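Local coordinates for protein hemoglobin subunit alpha (Mustelus griseus, PDB 1GCV) that carries oxygen from the gills to the peripheral tissues as the heme-binding alpha chain of an alpha2beta2 tetramer, at residues C5-I10 / E71-L76; I10-Q15 / P118-A123; S78-L83 / C132-S137. All coordinates share one frame; numbering follows the deposited sequence.

Interaction 1. Residues C5-I10 / E71-L76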
loop_
_atom_site.group_PDB
_atom_site.type_symbol
_atom_site.label_atom_id
_atom_site.label_comp_id
_atom_site.label_asym_id
_atom_site.label_seq_id
_atom_site.Cartn_x
_atom_site.Cartn_y
_atom_site.Cartn_z
ATOM N N CYS A 5 -3.587 -29.495 0.381
ATOM C CA CYS A 5 -3.578 -29.263 -1.058
ATOM C C CYS A 5 -2.607 -28.147 -1.438
ATOM O O CYS A 5 -1.911 -28.231 -2.453
ATOM C CB CYS A 5 -4.983 -28.902 -1.542
ATOM S SG CYS A 5 -5.599 -29.947 -2.881
ATOM N N GLU A 6 -2.568 -27.097 -0.623
ATOM C CA GLU A 6 -1.679 -25.970 -0.877
ATOM C C GLU A 6 -0.237 -26.349 -0.549
ATOM O O GLU A 6 0.705 -25.792 -1.114
ATOM C CB GLU A 6 -2.129 -24.760 -0.052
ATOM C CG GLU A 6 -3.465 -24.191 -0.527
ATOM C CD GLU A 6 -4.079 -23.210 0.451
ATOM O OE1 GLU A 6 -3.806 -23.325 1.668
ATOM O OE2 GLU A 6 -4.836 -22.325 -0.005
ATOM N N LYS A 7 -0.084 -27.315 0.356
ATOM C CA LYS A 7 1.221 -27.813 0.776
ATOM C C LYS A 7 1.902 -28.556 -0.368
ATOM O O LYS A 7 3.115 -28.454 -0.551
ATOM C CB LYS A 7 1.065 -28.763 1.966
ATOM C CG LYS A 7 0.555 -28.112 3.237
ATOM C CD LYS A 7 1.444 -28.480 4.407
ATOM C CE LYS A 7 0.650 -28.606 5.688
ATOM N NZ LYS A 7 1.452 -29.303 6.732
ATOM N N GLN A 8 1.116 -29.311 -1.131
ATOM C CA GLN A 8 1.648 -30.071 -2.258
ATOM C C GLN A 8 2.052 -29.158 -3.419
ATOM O O GLN A 8 3.072 -29.394 -4.066
ATOM C CB GLN A 8 0.620 -31.109 -2.732
ATOM C CG GLN A 8 0.989 -32.556 -2.389
ATOM C CD GLN A 8 0.211 -33.100 -1.197
ATOM O OE1 GLN A 8 -0.770 -33.834 -1.356
ATOM N NE2 GLN A 8 0.649 -32.743 0.005
ATOM N N THR A 9 1.257 -28.123 -3.686
ATOM C CA THR A 9 1.568 -27.175 -4.761
ATOM C C THR A 9 2.835 -26.392 -4.407
ATOM O O THR A 9 3.724 -26.213 -5.238
ATOM C CB THR A 9 0.423 -26.163 -4.983
ATOM O OG1 THR A 9 -0.805 -26.869 -5.196
ATOM C CG2 THR A 9 0.713 -25.290 -6.194
ATOM N N ILE A 10 2.906 -25.930 -3.161
ATOM C CA ILE A 10 4.055 -25.175 -2.681
ATOM C C ILE A 10 5.328 -26.015 -2.794
ATOM O O ILE A 10 6.331 -25.560 -3.341
ATOM C CB ILE A 10 3.833 -24.738 -1.214
ATOM C CG1 ILE A 10 2.951 -23.490 -1.185
ATOM C CG2 ILE A 10 5.165 -24.461 -0.528
ATOM C CD1 ILE A 10 2.246 -23.275 0.134
ATOM N N GLU A 71 9.738 -25.380 2.543
ATOM C CA GLU A 71 9.975 -26.682 3.163
ATOM C C GLU A 71 9.650 -26.686 4.658
ATOM O O GLU A 71 9.366 -27.733 5.232
ATOM C CB GLU A 71 11.433 -27.100 2.966
ATOM C CG GLU A 71 11.703 -27.808 1.649
ATOM C CD GLU A 71 13.104 -27.547 1.117
ATOM O OE1 GLU A 71 14.037 -27.358 1.933
ATOM O OE2 GLU A 71 13.269 -27.530 -0.125
ATOM N N HIS A 72 9.701 -25.515 5.287
ATOM C CA HIS A 72 9.413 -25.403 6.714
ATOM C C HIS A 72 8.113 -24.644 6.902
ATOM O O HIS A 72 7.964 -23.881 7.852
ATOM C CB HIS A 72 10.534 -24.648 7.435
ATOM C CG HIS A 72 11.855 -25.349 7.418
ATOM N ND1 HIS A 72 12.509 -25.730 8.570
ATOM C CD2 HIS A 72 12.663 -25.709 6.392
ATOM C CE1 HIS A 72 13.662 -26.295 8.255
ATOM N NE2 HIS A 72 13.780 -26.294 6.939
ATOM N N VAL A 73 7.172 -24.852 5.993
ATOM C CA VAL A 73 5.896 -24.158 6.063
ATOM C C VAL A 73 5.121 -24.456 7.343
ATOM O O VAL A 73 4.250 -23.679 7.741
ATOM C CB VAL A 73 5.019 -24.504 4.836
ATOM C CG1 VAL A 73 4.401 -25.882 5.001
ATOM C CG2 VAL A 73 3.948 -23.444 4.648
ATOM N N ASP A 74 5.443 -25.574 7.992
ATOM C CA ASP A 74 4.765 -25.972 9.228
ATOM C C ASP A 74 5.214 -25.142 10.428
ATOM O O ASP A 74 4.519 -25.066 11.442
ATOM C CB ASP A 74 5.010 -27.456 9.506
ATOM C CG ASP A 74 4.183 -28.358 8.612
ATOM O OD1 ASP A 74 2.969 -28.088 8.463
ATOM O OD2 ASP A 74 4.750 -29.330 8.060
ATOM N N ASP A 75 6.384 -24.526 10.309
ATOM C CA ASP A 75 6.908 -23.693 11.378
ATOM C C ASP A 75 7.610 -22.483 10.777
ATOM O O ASP A 75 8.820 -22.315 10.944
ATOM C CB ASP A 75 7.889 -24.486 12.239
ATOM C CG ASP A 75 8.364 -23.702 13.450
ATOM O OD1 ASP A 75 9.511 -23.933 13.891
ATOM O OD2 ASP A 75 7.592 -22.854 13.958
ATOM N N LEU A 76 6.849 -21.643 10.080
ATOM C CA LEU A 76 7.412 -20.457 9.442
ATOM C C LEU A 76 7.978 -19.430 10.429
ATOM O O LEU A 76 9.036 -18.853 10.180
ATOM C CB LEU A 76 6.363 -19.787 8.543
ATOM C CG LEU A 76 6.411 -20.078 7.037
ATOM C CD1 LEU A 76 5.577 -19.050 6.294
ATOM C CD2 LEU A 76 7.843 -20.041 6.536
#
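V73 faces K7 where the turn after the E helix of the globin fold (residues 53-71) passes the first turns of the A helix (4-19). The two residues have the nearest backbones of the pair, with 7.9 Å between K7 CA and V73 CA. H72 has just left the helical conformation, and V73 directs its CB at the A helix. Its CG1, seated between the backbone N and the carbonyl carbon (chi1 77°), lies 4.0 Å from K7 CD, so the methyl rests against the aliphatic part of the lysine while F2 also packs on V73. I10, one turn further along the A helix, directs its CB toward the loop without close contact, and packs on A70 and L127. At D74 the chemistry turns ionic. K7 bends at chi2 and chi3, which carries its end out to the loop, and NZ donates to D74 OD1 at 2.6 Å in a short salt bridge. The ammonium approaches OD1 by its syn lone pair, the side of the other oxygen, with D74 OD2 further off, 3.6 Å from NZ. With an alanine here instead of K7, the D74 carboxylate is likely to lose its ammonium mate and V73 CG1 the lysine methylenes beside it. D75 then occupies the N-cap of helix 76-79; its N closes the turn by bonding to H72 O at 3.0 Å, and its OD2 is hydrogen-bonded to S78 OG. L76 begins that helix, its side chain packed on A69 and A130.

Interaction 2. Residues I10-Q15 / P118-A123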
loop_
_atom_site.group_PDB
_atom_site.type_symbol
_atom_site.label_atom_id
_atom_site.label_comp_id
_atom_site.label_asym_id
_atom_site.label_seq_id
_atom_site.Cartn_x
_atom_site.Cartn_y
_atom_site.Cartn_z
ATOM N N ILE A 10 2.906 -25.930 -3.161
ATOM C CA ILE A 10 4.055 -25.175 -2.681
ATOM C C ILE A 10 5.328 -26.015 -2.794
ATOM O O ILE A 10 6.331 -25.560 -3.341
ATOM C CB ILE A 10 3.833 -24.738 -1.214
ATOM C CG1 ILE A 10 2.951 -23.490 -1.185
ATOM C CG2 ILE A 10 5.165 -24.461 -0.528
ATOM C CD1 ILE A 10 2.246 -23.275 0.134
ATOM N N GLY A 11 5.281 -27.244 -2.287
ATOM C CA GLY A 11 6.438 -28.118 -2.353
ATOM C C GLY A 11 6.834 -28.399 -3.791
ATOM O O GLY A 11 8.017 -28.527 -4.108
ATOM N N LYS A 12 5.840 -28.495 -4.666
ATOM C CA LYS A 12 6.091 -28.752 -6.076
ATOM C C LYS A 12 6.760 -27.533 -6.715
ATOM O O LYS A 12 7.605 -27.675 -7.599
ATOM C CB LYS A 12 4.772 -29.076 -6.796
ATOM C CG LYS A 12 4.867 -29.116 -8.323
ATOM C CD LYS A 12 3.485 -29.018 -8.983
ATOM C CE LYS A 12 3.358 -27.777 -9.869
ATOM N NZ LYS A 12 2.150 -26.953 -9.545
ATOM N N ILE A 13 6.384 -26.336 -6.261
ATOM C CA ILE A 13 6.959 -25.103 -6.797
ATOM C C ILE A 13 8.349 -24.838 -6.208
ATOM O O ILE A 13 9.209 -24.270 -6.883
ATOM C CB ILE A 13 6.011 -23.885 -6.558
ATOM C CG1 ILE A 13 4.983 -23.814 -7.690
ATOM C CG2 ILE A 13 6.792 -22.576 -6.540
ATOM C CD1 ILE A 13 3.609 -23.417 -7.242
ATOM N N ALA A 14 8.574 -25.260 -4.965
ATOM C CA ALA A 14 9.879 -25.085 -4.331
ATOM C C ALA A 14 10.916 -25.965 -5.044
ATOM O O ALA A 14 12.108 -25.647 -5.063
ATOM C CB ALA A 14 9.804 -25.452 -2.849
ATOM N N GLN A 15 10.447 -27.068 -5.627
ATOM C CA GLN A 15 11.298 -28.008 -6.360
ATOM C C GLN A 15 11.832 -27.364 -7.634
ATOM O O GLN A 15 13.005 -27.516 -7.974
ATOM C CB GLN A 15 10.500 -29.253 -6.746
ATOM C CG GLN A 15 10.176 -30.169 -5.592
ATOM C CD GLN A 15 11.344 -31.054 -5.236
ATOM O OE1 GLN A 15 11.191 -32.266 -5.068
ATOM N NE2 GLN A 15 12.527 -30.456 -5.125
ATOM N N PRO A 118 -5.136 -20.161 -11.422
ATOM C CA PRO A 118 -5.533 -19.360 -10.262
ATOM C C PRO A 118 -5.295 -20.064 -8.917
ATOM O O PRO A 118 -4.943 -19.424 -7.928
ATOM C CB PRO A 118 -7.009 -19.086 -10.521
ATOM C CG PRO A 118 -7.101 -19.057 -12.001
ATOM C CD PRO A 118 -6.162 -20.128 -12.478
ATOM N N ASP A 119 -5.477 -21.378 -8.888
ATOM C CA ASP A 119 -5.287 -22.153 -7.663
ATOM C C ASP A 119 -3.827 -22.207 -7.208
ATOM O O ASP A 119 -3.533 -22.094 -6.018
ATOM C CB ASP A 119 -5.820 -23.577 -7.859
ATOM C CG ASP A 119 -7.263 -23.722 -7.418
ATOM O OD1 ASP A 119 -8.164 -23.585 -8.273
ATOM O OD2 ASP A 119 -7.494 -23.970 -6.215
ATOM N N THR A 120 -2.919 -22.398 -8.161
ATOM C CA THR A 120 -1.489 -22.457 -7.874
ATOM C C THR A 120 -1.037 -21.065 -7.435
ATOM O O THR A 120 -0.262 -20.913 -6.490
ATOM C CB THR A 120 -0.708 -22.900 -9.135
ATOM O OG1 THR A 120 -1.054 -24.253 -9.451
ATOM C CG2 THR A 120 0.793 -22.804 -8.912
ATOM N N HIS A 121 -1.549 -20.062 -8.142
ATOM C CA HIS A 121 -1.279 -18.650 -7.887
ATOM C C HIS A 121 -1.674 -18.328 -6.449
ATOM O O HIS A 121 -0.910 -17.743 -5.686
ATOM C CB HIS A 121 -2.113 -17.809 -8.867
ATOM C CG HIS A 121 -1.865 -16.332 -8.797
ATOM N ND1 HIS A 121 -2.156 -15.485 -9.845
ATOM C CD2 HIS A 121 -1.394 -15.546 -7.799
ATOM C CE1 HIS A 121 -1.879 -14.242 -9.494
ATOM N NE2 HIS A 121 -1.415 -14.250 -8.257
ATOM N N CYS A 122 -2.884 -18.720 -6.083
ATOM C CA CYS A 122 -3.378 -18.477 -4.744
ATOM C C CYS A 122 -2.493 -19.138 -3.675
ATOM O O CYS A 122 -2.159 -18.506 -2.672
ATOM C CB CYS A 122 -4.814 -18.980 -4.639
ATOM S SG CYS A 122 -5.665 -18.373 -3.202
ATOM N N ALA A 123 -2.112 -20.399 -3.889
ATOM C CA ALA A 123 -1.271 -21.116 -2.934
ATOM C C ALA A 123 0.082 -20.427 -2.785
ATOM O O ALA A 123 0.600 -20.279 -1.678
ATOM C CB ALA A 123 -1.073 -22.555 -3.381
#
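The peptide carbonyl of A123 is the flat group that I10 meets: CG1 and CD1 of the isoleucine both lie over one face of it, CD1 at 3.9 Å from A123 O. H121, by contrast, directs its CB away from the A helix; its ring meets that of F116 with the planes about 25° apart, and at its edge ND1 is hydrogen-bonded to R30 of a neighbouring beta chain. This is the packing of the A helix (4-19) on the start of the H helix (118-135) in the globin fold. The two short segments run almost perpendicular, at -84°, with their axes 10.7 Å apart at closest approach. So steep a crossing limits the meeting to a few residues, of which I10 and I13, one turn apart, carry the hydrophobic part. The CD1 methyl of I13 meets the CG2 methyl of T120 at an oblique angle, 3.3 Å away, which is tighter than usual for two methyls, so the exact fit here is doubtful. T120 holds CG2 anti to its backbone N (chi1 -66° for OG1), which sends the methyl to I13 and leaves OG1 on another side. Behind the contact, D119 forms a salt bridge with K33 of the beta chain, so one side of this helical turn serves the A helix and the other the subunit interface. K12, exposed on the A helix, reaches over and crosses T120 at about a right angle, but T120 OG1 has its hydrogen bond with E115 OE1, and K12 NZ stops 4.2 Å from T120 OG1, beyond hydrogen-bonding distance.

Interaction 3. Residues S78-L83 / C132-S137. With HEM (protoporphyrin IX containing Fe), chain E.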
loop_
_atom_site.group_PDB
_atom_site.type_symbol
_atom_site.label_atom_id
_atom_site.label_comp_id
_atom_site.label_asym_id
_atom_site.label_seq_id
_atom_site.Cartn_x
_atom_site.Cartn_y
_atom_site.Cartn_z
ATOM N N SER A 78 9.401 -19.722 13.555
ATOM C CA SER A 78 10.690 -20.043 14.162
ATOM C C SER A 78 11.767 -20.188 13.105
ATOM O O SER A 78 12.941 -19.933 13.365
ATOM C CB SER A 78 10.601 -21.338 14.971
ATOM O OG SER A 78 9.267 -21.594 15.371
ATOM N N HIS A 79 11.366 -20.592 11.906
ATOM C CA HIS A 79 12.318 -20.778 10.815
ATOM C C HIS A 79 12.854 -19.474 10.209
ATOM O O HIS A 79 14.050 -19.369 9.920
ATOM C CB HIS A 79 11.691 -21.633 9.709
ATOM C CG HIS A 79 12.479 -21.637 8.437
ATOM N ND1 HIS A 79 13.627 -22.382 8.276
ATOM C CD2 HIS A 79 12.298 -20.968 7.273
ATOM C CE1 HIS A 79 14.120 -22.171 7.068
ATOM N NE2 HIS A 79 13.333 -21.316 6.440
ATOM N N LEU A 80 11.980 -18.487 10.016
ATOM C CA LEU A 80 12.390 -17.210 9.426
ATOM C C LEU A 80 12.822 -16.162 10.452
ATOM O O LEU A 80 13.090 -15.016 10.096
ATOM C CB LEU A 80 11.255 -16.637 8.568
ATOM C CG LEU A 80 10.970 -17.298 7.215
ATOM C CD1 LEU A 80 9.645 -16.775 6.673
ATOM C CD2 LEU A 80 12.104 -17.012 6.242
ATOM N N GLU A 81 12.892 -16.556 11.720
ATOM C CA GLU A 81 13.283 -15.646 12.789
ATOM C C GLU A 81 14.622 -14.959 12.533
ATOM O O GLU A 81 14.727 -13.732 12.640
ATOM C CB GLU A 81 13.346 -16.396 14.117
ATOM C CG GLU A 81 14.178 -15.703 15.176
ATOM C CD GLU A 81 13.847 -16.177 16.574
ATOM O OE1 GLU A 81 12.863 -15.671 17.158
ATOM O OE2 GLU A 81 14.571 -17.056 17.088
ATOM N N THR A 82 15.646 -15.738 12.204
ATOM C CA THR A 82 16.949 -15.144 11.952
ATOM C C THR A 82 16.873 -14.186 10.771
ATOM O O THR A 82 17.454 -13.105 10.811
ATOM C CB THR A 82 18.028 -16.208 11.665
ATOM O OG1 THR A 82 18.075 -17.145 12.748
ATOM C CG2 THR A 82 19.392 -15.554 11.544
ATOM N N LEU A 83 16.150 -14.578 9.725
ATOM C CA LEU A 83 16.006 -13.736 8.545
ATOM C C LEU A 83 15.196 -12.483 8.878
ATOM O O LEU A 83 15.441 -11.415 8.323
ATOM C CB LEU A 83 15.330 -14.514 7.413
ATOM C CG LEU A 83 15.656 -14.132 5.964
ATOM C CD1 LEU A 83 17.134 -13.828 5.812
ATOM C CD2 LEU A 83 15.260 -15.278 5.044
ATOM N N CYS A 132 6.271 -12.617 4.023
ATOM C CA CYS A 132 6.401 -11.177 4.164
ATOM C C CYS A 132 6.006 -10.724 5.559
ATOM O O CYS A 132 6.627 -9.817 6.104
ATOM C CB CYS A 132 5.537 -10.451 3.130
ATOM S SG CYS A 132 6.233 -10.457 1.463
ATOM N N GLN A 133 4.979 -11.345 6.138
ATOM C CA GLN A 133 4.533 -10.965 7.483
ATOM C C GLN A 133 5.565 -11.325 8.563
ATOM O O GLN A 133 5.704 -10.612 9.557
ATOM C CB GLN A 133 3.170 -11.604 7.808
ATOM C CG GLN A 133 3.245 -12.944 8.554
ATOM C CD GLN A 133 2.397 -12.981 9.825
ATOM O OE1 GLN A 133 2.926 -13.020 10.941
ATOM N NE2 GLN A 133 1.077 -12.973 9.656
ATOM N N GLU A 134 6.288 -12.424 8.363
ATOM C CA GLU A 134 7.320 -12.846 9.306
ATOM C C GLU A 134 8.507 -11.891 9.207
ATOM O O GLU A 134 9.061 -11.466 10.221
ATOM C CB GLU A 134 7.788 -14.272 8.989
ATOM C CG GLU A 134 6.794 -15.347 9.377
ATOM C CD GLU A 134 6.284 -15.181 10.802
ATOM O OE1 GLU A 134 7.087 -14.822 11.693
ATOM O OE2 GLU A 134 5.075 -15.407 11.027
ATOM N N LEU A 135 8.878 -11.550 7.975
ATOM C CA LEU A 135 9.998 -10.651 7.702
ATOM C C LEU A 135 9.769 -9.221 8.186
ATOM O O LEU A 135 10.726 -8.475 8.379
ATOM C CB LEU A 135 10.305 -10.642 6.199
ATOM C CG LEU A 135 11.482 -11.484 5.691
ATOM C CD1 LEU A 135 11.607 -12.775 6.485
ATOM C CD2 LEU A 135 11.278 -11.786 4.218
ATOM N N SER A 136 8.510 -8.839 8.374
ATOM C CA SER A 136 8.173 -7.494 8.848
ATOM C C SER A 136 7.883 -7.497 10.349
ATOM O O SER A 136 7.561 -6.458 10.916
ATOM C CB SER A 136 6.917 -6.957 8.136
ATOM O OG SER A 136 6.877 -7.316 6.769
ATOM N N SER A 137 8.009 -8.657 10.985
ATOM C CA SER A 137 7.681 -8.797 12.400
ATOM C C SER A 137 8.697 -8.374 13.459
ATOM O O SER A 137 8.365 -8.362 14.642
ATOM C CB SER A 137 7.245 -10.243 12.680
ATOM O OG SER A 137 8.356 -11.127 12.739
HETATM C CHA HEM E . 19.705 -9.836 2.297
HETATM C CHB HEM E . 15.950 -12.888 1.768
HETATM C CHC HEM E . 13.138 -9.124 0.410
HETATM C CHD HEM E . 16.935 -6.130 0.757
HETATM C C1A HEM E . 18.894 -10.992 2.308
HETATM C C2A HEM E . 19.373 -12.346 2.512
HETATM C C3A HEM E . 18.355 -13.197 2.324
HETATM C C4A HEM E . 17.218 -12.375 2.003
HETATM C CMA HEM E . 18.374 -14.717 2.487
HETATM C CAA HEM E . 20.763 -12.756 2.923
HETATM C CBA HEM E . 20.951 -12.345 4.363
HETATM C CGA HEM E . 22.362 -12.580 4.854
HETATM O O1A HEM E . 23.315 -12.093 4.202
HETATM O O2A HEM E . 22.512 -13.255 5.897
HETATM C C1B HEM E . 14.845 -12.102 1.425
HETATM C C2B HEM E . 13.519 -12.646 1.129
HETATM C C3B HEM E . 12.707 -11.590 0.778
HETATM C C4B HEM E . 13.554 -10.392 0.837
HETATM C CMB HEM E . 13.101 -14.111 1.268
HETATM C CAB HEM E . 11.331 -11.615 0.499
HETATM C CBB HEM E . 10.751 -12.503 -0.412
HETATM C C1C HEM E . 13.952 -7.997 0.362
HETATM C C2C HEM E . 13.552 -6.734 -0.240
HETATM C C3C HEM E . 14.620 -5.887 -0.109
HETATM C C4C HEM E . 15.672 -6.641 0.531
HETATM C CMC HEM E . 12.209 -6.462 -0.919
HETATM C CAC HEM E . 14.732 -4.545 -0.453
HETATM C CBC HEM E . 14.326 -3.970 -1.665
HETATM C C1D HEM E . 17.989 -6.872 1.267
HETATM C C2D HEM E . 19.323 -6.326 1.416
HETATM C C3D HEM E . 20.096 -7.370 1.796
HETATM C C4D HEM E . 19.257 -8.558 1.929
HETATM C CMD HEM E . 19.764 -4.872 1.219
HETATM C CAD HEM E . 21.589 -7.278 2.006
HETATM C CBD HEM E . 22.276 -7.651 0.707
HETATM C CGD HEM E . 23.745 -7.960 0.897
HETATM O O1D HEM E . 24.138 -8.346 2.022
HETATM O O2D HEM E . 24.503 -7.815 -0.084
HETATM N NA HEM E . 17.540 -11.005 2.003
HETATM N NB HEM E . 14.860 -10.704 1.283
HETATM N NC HEM E . 15.269 -7.947 0.833
HETATM N ND HEM E . 17.931 -8.235 1.626
HETATM FE FE HEM E . 16.328 -9.427 1.699
#
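L135 divides its two methyls between protein and cofactor. CD1 faces the start of helix 81-91 and the residue at its N-cap, 4.2 Å from L83 CB and 4.3 Å from L80 CD2, whereas CD2 lies above the porphyrin, 3.7 Å from heme C3B at the root of a vinyl group. L83 covers the same face of the macrocycle from the adjoining pyrrole: its CG is anti to the backbone N (chi1 -151°), which brings CD1 down to 3.7 Å from heme C3A and the attached methyl CMA. The two leucines thus press on neighbouring pyrroles with their ends while touching each other through CB and CD1. L80 stands further from the heme and crosses E134 at about a right angle, its CD1 meeting E134 CB at 3.9 Å. This is the proximal wall of the globin heme pocket, where the start of the F helix (81-91) packs on the last turn of the H helix (118-135). L83 has a second role here through its backbone, because its carbonyl O is hydrogen-bonded to ND1 of H87, the predicted proximal iron ligand; that bond is likely to fix the rotation of the imidazole. F98 lies against L135, and A65 against L83. Where the H helix ends, serine hydroxyls turn back on it: S136 OG donates to C132 O at 2.6 Å, and E134 O is gripped twice by S137, by its N and by its OG. The hydroxyl of S137 comes in 16° off the carbonyl plane, with an S137 OG to E134 O distance of 2.6 Å.

Interactions 1 and 2 both use helix 4-19 and share I10, and they touch where T9 and E6 meet T120 and A123. Interaction 1 is a surface contact held by one ion pair over a small apolar patch, whereas interaction 2 is buried and mainly apolar, without a hydrogen bond or salt bridge between its segments and with D119 beside it paired to K33 of the beta chain. Interaction 3 is also buried and apolar, but its leucines line the heme pocket, which the other two stay clear of. It shares helix 118-135 with interaction 2, at opposite ends and without touching, and meets interaction 1 through the stacked rings of H72 and H79.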